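PDB 4Z9F: halohydrin epoxidase A from Corynebacterium sp., which catalyses the elimination of hydrogen halide from halohydrins, closing the vicinal halo-alcohol to an epoxide. Local coordinates for the interface of chains A and B. Sequence-based numbering; all coordinates share one arbitrary frame. Chains: chain A/B, Halohydrin epoxidase A.

Contact 1 and contact 2 are neighbouring patches of one two-fold symmetric interface between chains A and B, the centres of their C-alpha atoms about 12 Å apart. They share B:Pro230, whose carbonyl serves contact 1 while its ring serves contact 2. Strand 235-238 of chain A also runs through both, giving A:Ala237 to one and A:Phe238 to the other. Contact 1 is mainly polar and holds the C-terminal tail; contact 2 is mainly apolar and built on helix 213-224. Each has a twin with the chains exchanged, so both occur twice in the interface, which probably helps hold two subunits together within the deposited tetramer.

Contact 1: the interface of chains A and B. Residues chain A 206-207, 237, 239-244; chain B 162-163, 230, 232-234.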
loop_
_atom_site.group_PDB
_atom_site.type_symbol
_atom_site.label_atom_id
_atom_site.label_comp_id
_atom_site.label_asym_id
_atom_site.label_seq_id
_atom_site.Cartn_x
_atom_site.Cartn_y
_atom_site.Cartn_z
ATOM N N PRO A 206 -9.792 -9.447 -14.325
ATOM C CA PRO A 206 -11.064 -10.007 -13.830
ATOM C C PRO A 206 -12.278 -9.572 -14.635
ATOM O O PRO A 206 -13.194 -10.377 -14.853
ATOM C CB PRO A 206 -11.123 -9.492 -12.383
ATOM C CG PRO A 206 -9.672 -9.391 -11.984
ATOM C CD PRO A 206 -8.952 -8.920 -13.232
ATOM N N LEU A 207 -12.293 -8.322 -15.098
ATOM C CA LEU A 207 -13.407 -7.822 -15.895
ATOM C C LEU A 207 -13.485 -8.484 -17.269
ATOM O O LEU A 207 -14.557 -8.482 -17.883
ATOM C CB LEU A 207 -13.302 -6.304 -16.043
ATOM C CG LEU A 207 -14.594 -5.585 -16.415
ATOM C CD1 LEU A 207 -15.633 -5.737 -15.301
ATOM C CD2 LEU A 207 -14.295 -4.115 -16.680
ATOM N N ALA A 237 -7.090 2.903 -9.376
ATOM C CA ALA A 237 -6.749 1.948 -10.418
ATOM C C ALA A 237 -7.877 1.908 -11.441
ATOM O O ALA A 237 -9.058 2.000 -11.090
ATOM C CB ALA A 237 -6.496 0.564 -9.818
ATOM N N THR A 239 -8.127 -0.648 -14.177
ATOM C CA THR A 239 -7.450 -1.812 -14.726
ATOM C C THR A 239 -8.386 -3.008 -14.841
ATOM O O THR A 239 -7.909 -4.120 -15.114
ATOM C CB THR A 239 -6.245 -2.201 -13.858
ATOM O OG1 THR A 239 -6.715 -2.631 -12.579
ATOM C CG2 THR A 239 -5.275 -1.018 -13.686
ATOM N N GLY A 240 -9.682 -2.827 -14.599
ATOM C CA GLY A 240 -10.610 -3.945 -14.622
ATOM C C GLY A 240 -10.355 -4.988 -13.564
ATOM O O GLY A 240 -10.690 -6.161 -13.769
ATOM N N GLY A 241 -9.765 -4.602 -12.428
ATOM C CA GLY A 241 -9.557 -5.531 -11.334
ATOM C C GLY A 241 -8.198 -6.194 -11.323
ATOM O O GLY A 241 -7.924 -7.007 -10.427
ATOM N N TYR A 242 -7.344 -5.871 -12.292
ATOM C CA TYR A 242 -5.975 -6.377 -12.292
ATOM C C TYR A 242 -5.206 -5.880 -11.074
ATOM O O TYR A 242 -4.493 -6.651 -10.423
ATOM C CB TYR A 242 -5.297 -5.952 -13.588
ATOM C CG TYR A 242 -3.843 -6.340 -13.716
ATOM C CD1 TYR A 242 -2.857 -5.372 -13.753
ATOM C CD2 TYR A 242 -3.468 -7.672 -13.816
ATOM C CE1 TYR A 242 -1.529 -5.718 -13.882
ATOM C CE2 TYR A 242 -2.145 -8.031 -13.947
ATOM C CZ TYR A 242 -1.176 -7.051 -13.976
ATOM O OH TYR A 242 0.150 -7.403 -14.108
ATOM N N LEU A 243 -5.330 -4.596 -10.754
ATOM C CA LEU A 243 -4.922 -4.107 -9.436
ATOM C C LEU A 243 -6.106 -4.189 -8.471
ATOM O O LEU A 243 -7.257 -4.132 -8.900
ATOM C CB LEU A 243 -4.410 -2.665 -9.507
ATOM C CG LEU A 243 -3.077 -2.445 -10.228
ATOM C CD1 LEU A 243 -2.497 -1.086 -9.866
ATOM C CD2 LEU A 243 -2.113 -3.552 -9.908
ATOM N N PRO A 244 -5.834 -4.299 -7.163
ATOM C CA PRO A 244 -4.529 -4.414 -6.501
ATOM C C PRO A 244 -3.892 -5.796 -6.638
ATOM O O PRO A 244 -2.698 -5.954 -6.383
ATOM C CB PRO A 244 -4.858 -4.123 -5.036
ATOM C CG PRO A 244 -6.255 -4.554 -4.885
ATOM C CD PRO A 244 -6.935 -4.227 -6.185
ATOM O OXT PRO A 244 -4.545 -6.780 -7.004
ATOM N N ALA B 162 -13.337 -9.882 -5.824
ATOM C CA ALA B 162 -13.497 -9.208 -7.106
ATOM C C ALA B 162 -12.703 -9.870 -8.228
ATOM O O ALA B 162 -13.027 -9.668 -9.407
ATOM C CB ALA B 162 -13.060 -7.746 -6.977
ATOM N N LYS B 163 -11.661 -10.628 -7.890
ATOM C CA LYS B 163 -10.868 -11.288 -8.913
ATOM C C LYS B 163 -11.683 -12.328 -9.663
ATOM O O LYS B 163 -11.422 -12.575 -10.843
ATOM C CB LYS B 163 -9.649 -11.960 -8.292
ATOM C CG LYS B 163 -8.774 -11.028 -7.473
ATOM C CD LYS B 163 -8.309 -9.819 -8.272
ATOM C CE LYS B 163 -7.160 -9.116 -7.519
ATOM N NZ LYS B 163 -6.955 -7.693 -7.881
ATOM N N PRO B 230 -14.315 -0.374 -14.905
ATOM C CA PRO B 230 -12.923 -0.830 -14.715
ATOM C C PRO B 230 -12.283 -0.446 -13.380
ATOM O O PRO B 230 -11.161 -0.901 -13.117
ATOM C CB PRO B 230 -12.178 -0.175 -15.882
ATOM C CG PRO B 230 -13.223 -0.020 -16.946
ATOM C CD PRO B 230 -14.438 0.391 -16.165
ATOM N N VAL B 232 -13.382 -1.418 -10.697
ATOM C CA VAL B 232 -13.853 -2.484 -9.817
ATOM C C VAL B 232 -12.738 -3.052 -8.944
ATOM O O VAL B 232 -11.586 -3.206 -9.373
ATOM C CB VAL B 232 -14.492 -3.602 -10.661
ATOM C CG1 VAL B 232 -13.468 -4.208 -11.609
ATOM C CG2 VAL B 232 -15.089 -4.692 -9.770
ATOM N N GLY B 233 -13.089 -3.404 -7.715
ATOM C CA GLY B 233 -12.246 -4.278 -6.920
ATOM C C GLY B 233 -11.199 -3.595 -6.071
ATOM O O GLY B 233 -10.249 -4.258 -5.625
ATOM N N GLN B 234 -11.364 -2.307 -5.791
ATOM C CA GLN B 234 -10.407 -1.571 -4.983
ATOM C C GLN B 234 -11.119 -0.793 -3.882
ATOM O O GLN B 234 -12.349 -0.680 -3.840
ATOM C CB GLN B 234 -9.572 -0.614 -5.841
ATOM C CG GLN B 234 -10.348 0.546 -6.458
ATOM C CD GLN B 234 -9.513 1.336 -7.443
ATOM O OE1 GLN B 234 -8.462 1.878 -7.088
ATOM N NE2 GLN B 234 -9.967 1.403 -8.697
HETATM O O HOH W 1 -9.065 -1.769 -11.454
HETATM O O HOH W 2 -9.026 -2.227 -8.767
#
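The C-terminal tail of chain A, after the last strand of this short-chain dehydrogenase/reductase-like fold, is gripped by chain B. At its end the side-chain amine NZ of B:Lys163 donates a hydrogen bond to the terminal carboxylate OXT of A:Pro244 (2.7 Å). NZ of B:Lys163 also donates to the carbonyl O of A:Gly241 (2.8 Å), approaching from above the carbonyl plane and not along a lone pair. Just before the tail, on strand 235-238, the backbone of A:Ala237 meets the amide of B:Gln234: OE1 accepts from N at 2.9 Å, and NE2 donates one of its hydrogens to O at 2.6 Å. Both bonds use in-plane lone pairs, so the pair fixes which way round the amide sits. CG of B:Gln234 sits between backbone N and carbonyl carbon (chi1 67°), the chain extended beyond. Between these grips the carbonyl O of B:Pro230 takes the N-H of A:Gly240 on a lone pair (2.8 Å). This oxygen also binds water 1, held by A:Thr239 OG1 and A:Gly241 N and linked to water 2, between the carbonyls of A:Leu243 and B:Val232. Further out, B:Lys163 leaves helix 147-165 with a bend at chi2 (-56°), its CA against CG of A:Pro206. The tail is braced from within by A:Leu243 N, which bonds almost straight (171°) to the hydroxyl OG1 of A:Thr239 at 3.0 Å. A cis peptide bond precedes A:Pro244, whose ring crosses the lysine obliquely.

Contact 2: the interface of chains A and B. Residues chain A 214-215, 218-219, 222, 238; chain B 222, 226-231.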
loop_
_atom_site.group_PDB
_atom_site.type_symbol
_atom_site.label_atom_id
_atom_site.label_comp_id
_atom_site.label_asym_id
_atom_site.label_seq_id
_atom_site.Cartn_x
_atom_site.Cartn_y
_atom_site.Cartn_z
ATOM N N ASP A 214 -15.325 5.516 -23.106
ATOM C CA ASP A 214 -16.350 6.231 -22.350
ATOM C C ASP A 214 -16.311 5.902 -20.860
ATOM O O ASP A 214 -16.837 6.684 -20.051
ATOM C CB ASP A 214 -17.745 5.933 -22.916
ATOM C CG ASP A 214 -18.087 4.468 -22.865
ATOM O OD1 ASP A 214 -18.638 4.012 -21.842
ATOM O OD2 ASP A 214 -17.796 3.768 -23.860
ATOM N N GLU A 215 -15.703 4.775 -20.470
ATOM C CA GLU A 215 -15.581 4.480 -19.047
ATOM C C GLU A 215 -14.481 5.320 -18.411
ATOM O O GLU A 215 -14.637 5.785 -17.276
ATOM C CB GLU A 215 -15.336 2.986 -18.810
ATOM C CG GLU A 215 -16.517 2.078 -19.231
ATOM C CD GLU A 215 -16.214 0.598 -19.073
ATOM O OE1 GLU A 215 -17.031 -0.120 -18.457
ATOM O OE2 GLU A 215 -15.160 0.137 -19.556
ATOM N N ALA A 218 -16.094 8.656 -18.098
ATOM C CA ALA A 218 -17.048 8.768 -16.999
ATOM C C ALA A 218 -16.335 9.003 -15.674
ATOM O O ALA A 218 -16.797 9.790 -14.837
ATOM C CB ALA A 218 -17.915 7.509 -16.930
ATOM N N LEU A 219 -15.203 8.332 -15.470
ATOM C CA LEU A 219 -14.411 8.595 -14.277
ATOM C C LEU A 219 -13.921 10.036 -14.255
ATOM O O LEU A 219 -14.013 10.715 -13.224
ATOM C CB LEU A 219 -13.237 7.628 -14.230
ATOM C CG LEU A 219 -12.295 7.797 -13.023
ATOM C CD1 LEU A 219 -13.045 7.567 -11.727
ATOM C CD2 LEU A 219 -11.114 6.850 -13.176
ATOM N N PHE A 222 -16.753 12.499 -13.649
ATOM C CA PHE A 222 -17.227 12.393 -12.270
ATOM C C PHE A 222 -16.294 13.119 -11.308
ATOM O O PHE A 222 -16.744 13.910 -10.467
ATOM C CB PHE A 222 -17.373 10.933 -11.844
ATOM C CG PHE A 222 -17.659 10.769 -10.376
ATOM C CD1 PHE A 222 -18.898 11.100 -9.855
ATOM C CD2 PHE A 222 -16.676 10.318 -9.510
ATOM C CE1 PHE A 222 -19.160 10.951 -8.503
ATOM C CE2 PHE A 222 -16.931 10.173 -8.155
ATOM C CZ PHE A 222 -18.170 10.486 -7.653
ATOM N N PHE A 238 -7.504 1.820 -12.724
ATOM C CA PHE A 238 -8.461 1.711 -13.831
ATOM C C PHE A 238 -7.952 0.558 -14.690
ATOM O O PHE A 238 -7.361 0.756 -15.743
ATOM C CB PHE A 238 -8.568 3.024 -14.611
ATOM C CG PHE A 238 -9.635 3.028 -15.691
ATOM C CD1 PHE A 238 -10.880 3.573 -15.450
ATOM C CD2 PHE A 238 -9.367 2.531 -16.955
ATOM C CE1 PHE A 238 -11.845 3.589 -16.435
ATOM C CE2 PHE A 238 -10.336 2.540 -17.944
ATOM C CZ PHE A 238 -11.571 3.069 -17.682
ATOM N N PHE B 222 -22.619 6.835 -8.225
ATOM C CA PHE B 222 -21.677 6.705 -9.329
ATOM C C PHE B 222 -21.188 5.270 -9.460
ATOM O O PHE B 222 -21.126 4.729 -10.572
ATOM C CB PHE B 222 -20.492 7.656 -9.142
ATOM C CG PHE B 222 -19.429 7.505 -10.197
ATOM C CD1 PHE B 222 -19.634 7.998 -11.473
ATOM C CD2 PHE B 222 -18.229 6.886 -9.906
ATOM C CE1 PHE B 222 -18.670 7.880 -12.447
ATOM C CE2 PHE B 222 -17.241 6.757 -10.899
ATOM C CZ PHE B 222 -17.476 7.256 -12.161
ATOM N N ARG B 226 -22.379 1.705 -12.699
ATOM C CA ARG B 226 -21.453 0.860 -13.453
ATOM C C ARG B 226 -20.827 1.585 -14.649
ATOM O O ARG B 226 -20.183 0.943 -15.493
ATOM C CB ARG B 226 -22.128 -0.445 -13.922
ATOM C CG ARG B 226 -22.918 -1.180 -12.831
ATOM C CD ARG B 226 -23.483 -2.545 -13.317
ATOM N NE ARG B 226 -24.683 -2.954 -12.571
ATOM C CZ ARG B 226 -25.461 -3.996 -12.885
ATOM N NH1 ARG B 226 -25.167 -4.769 -13.930
ATOM N NH2 ARG B 226 -26.542 -4.267 -12.156
ATOM N N ARG B 227 -20.980 2.910 -14.739
ATOM C CA ARG B 227 -20.438 3.654 -15.871
ATOM C C ARG B 227 -18.914 3.639 -15.914
ATOM O O ARG B 227 -18.347 3.872 -16.985
ATOM C CB ARG B 227 -20.936 5.103 -15.851
ATOM C CG ARG B 227 -22.450 5.229 -16.069
ATOM C CD ARG B 227 -22.843 6.627 -16.541
ATOM N NE ARG B 227 -22.420 7.643 -15.594
ATOM C CZ ARG B 227 -21.604 8.652 -15.873
ATOM N NH1 ARG B 227 -21.123 8.826 -17.100
ATOM N NH2 ARG B 227 -21.285 9.507 -14.913
ATOM N N ALA B 228 -18.248 3.395 -14.781
ATOM C CA ALA B 228 -16.790 3.308 -14.746
ATOM C C ALA B 228 -16.375 1.945 -14.215
ATOM O O ALA B 228 -15.503 1.841 -13.350
ATOM C CB ALA B 228 -16.188 4.425 -13.888
ATOM N N ALA B 229 -16.980 0.889 -14.750
ATOM C CA ALA B 229 -16.747 -0.487 -14.319
ATOM C C ALA B 229 -15.276 -0.865 -14.110
ATOM O O ALA B 229 -14.992 -1.641 -13.195
ATOM C CB ALA B 229 -17.376 -1.455 -15.325
ATOM N N PRO B 230 -14.315 -0.374 -14.905
ATOM C CA PRO B 230 -12.923 -0.830 -14.715
ATOM C C PRO B 230 -12.283 -0.446 -13.380
ATOM O O PRO B 230 -11.161 -0.901 -13.117
ATOM C CB PRO B 230 -12.178 -0.175 -15.882
ATOM C CG PRO B 230 -13.223 -0.020 -16.946
ATOM C CD PRO B 230 -14.438 0.391 -16.165
ATOM N N ILE B 231 -12.914 0.383 -12.540
ATOM C CA ILE B 231 -12.303 0.698 -11.246
ATOM C C ILE B 231 -12.752 -0.341 -10.216
ATOM O O ILE B 231 -12.492 -0.212 -9.016
ATOM C CB ILE B 231 -12.623 2.143 -10.801
ATOM C CG1 ILE B 231 -14.120 2.346 -10.571
ATOM C CG2 ILE B 231 -12.149 3.143 -11.843
ATOM C CD1 ILE B 231 -14.475 3.770 -10.212
HETATM O O HOH W 3 -19.820 4.463 -19.085
HETATM O O HOH W 4 -19.684 0.336 -18.106
#
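Helix 213-224 of chain A packs against its counterpart in chain B and against the loop and 3-10 turn (229-231) that follow it, forming a mainly apolar part of the subunit interface. Where the two helices meet, the side chains of A:Phe222 and B:Phe222 come from opposite sides and slide past each other, so that CG of each ring stands over the centre of the other. Both have CG anti to the backbone N (chi1 171° and 176°), and their rings stack face to face, with centroids 3.9 Å apart and planes turned by 9°. The overlap extends past the rings: CE1 of B:Phe222 touches CB of A:Phe222 at 3.4 Å, and its CZ lies over the backbone of A:Leu219. The guanidinium NH2 of B:Arg227 sits at the edge of the B:Phe222 ring, in its plane, while NH1 rests against the methyl of A:Ala218. A bend at chi3 folds the arginine into this position.

At the other end of the patch, the ring of B:Pro230 is wedged between two side chains of chain A. Its CB stands over the centre of the A:Phe238 ring, 3.7 Å from the centroid, in a CH-pi contact. Across the proline runs A:Glu215, extended beyond CG, with its carboxyl carbon CD 3.4 Å from CD of B:Pro230. B:Ile231 brings its branch methyl CG2 between CD1 of A:Phe238 (3.8 Å) and CD2 of A:Leu219, linking the proline contact to the helix.

Direct polar bonds do not cross this patch; waters bridge the acidic groups to backbone carbonyls instead. The carboxylate OD1 of A:Asp214 reaches the carbonyl of B:Arg227 through water 3. Water 4 lies 2.7 Å from both OE1 of A:Glu215 and the carbonyl O of B:Arg226.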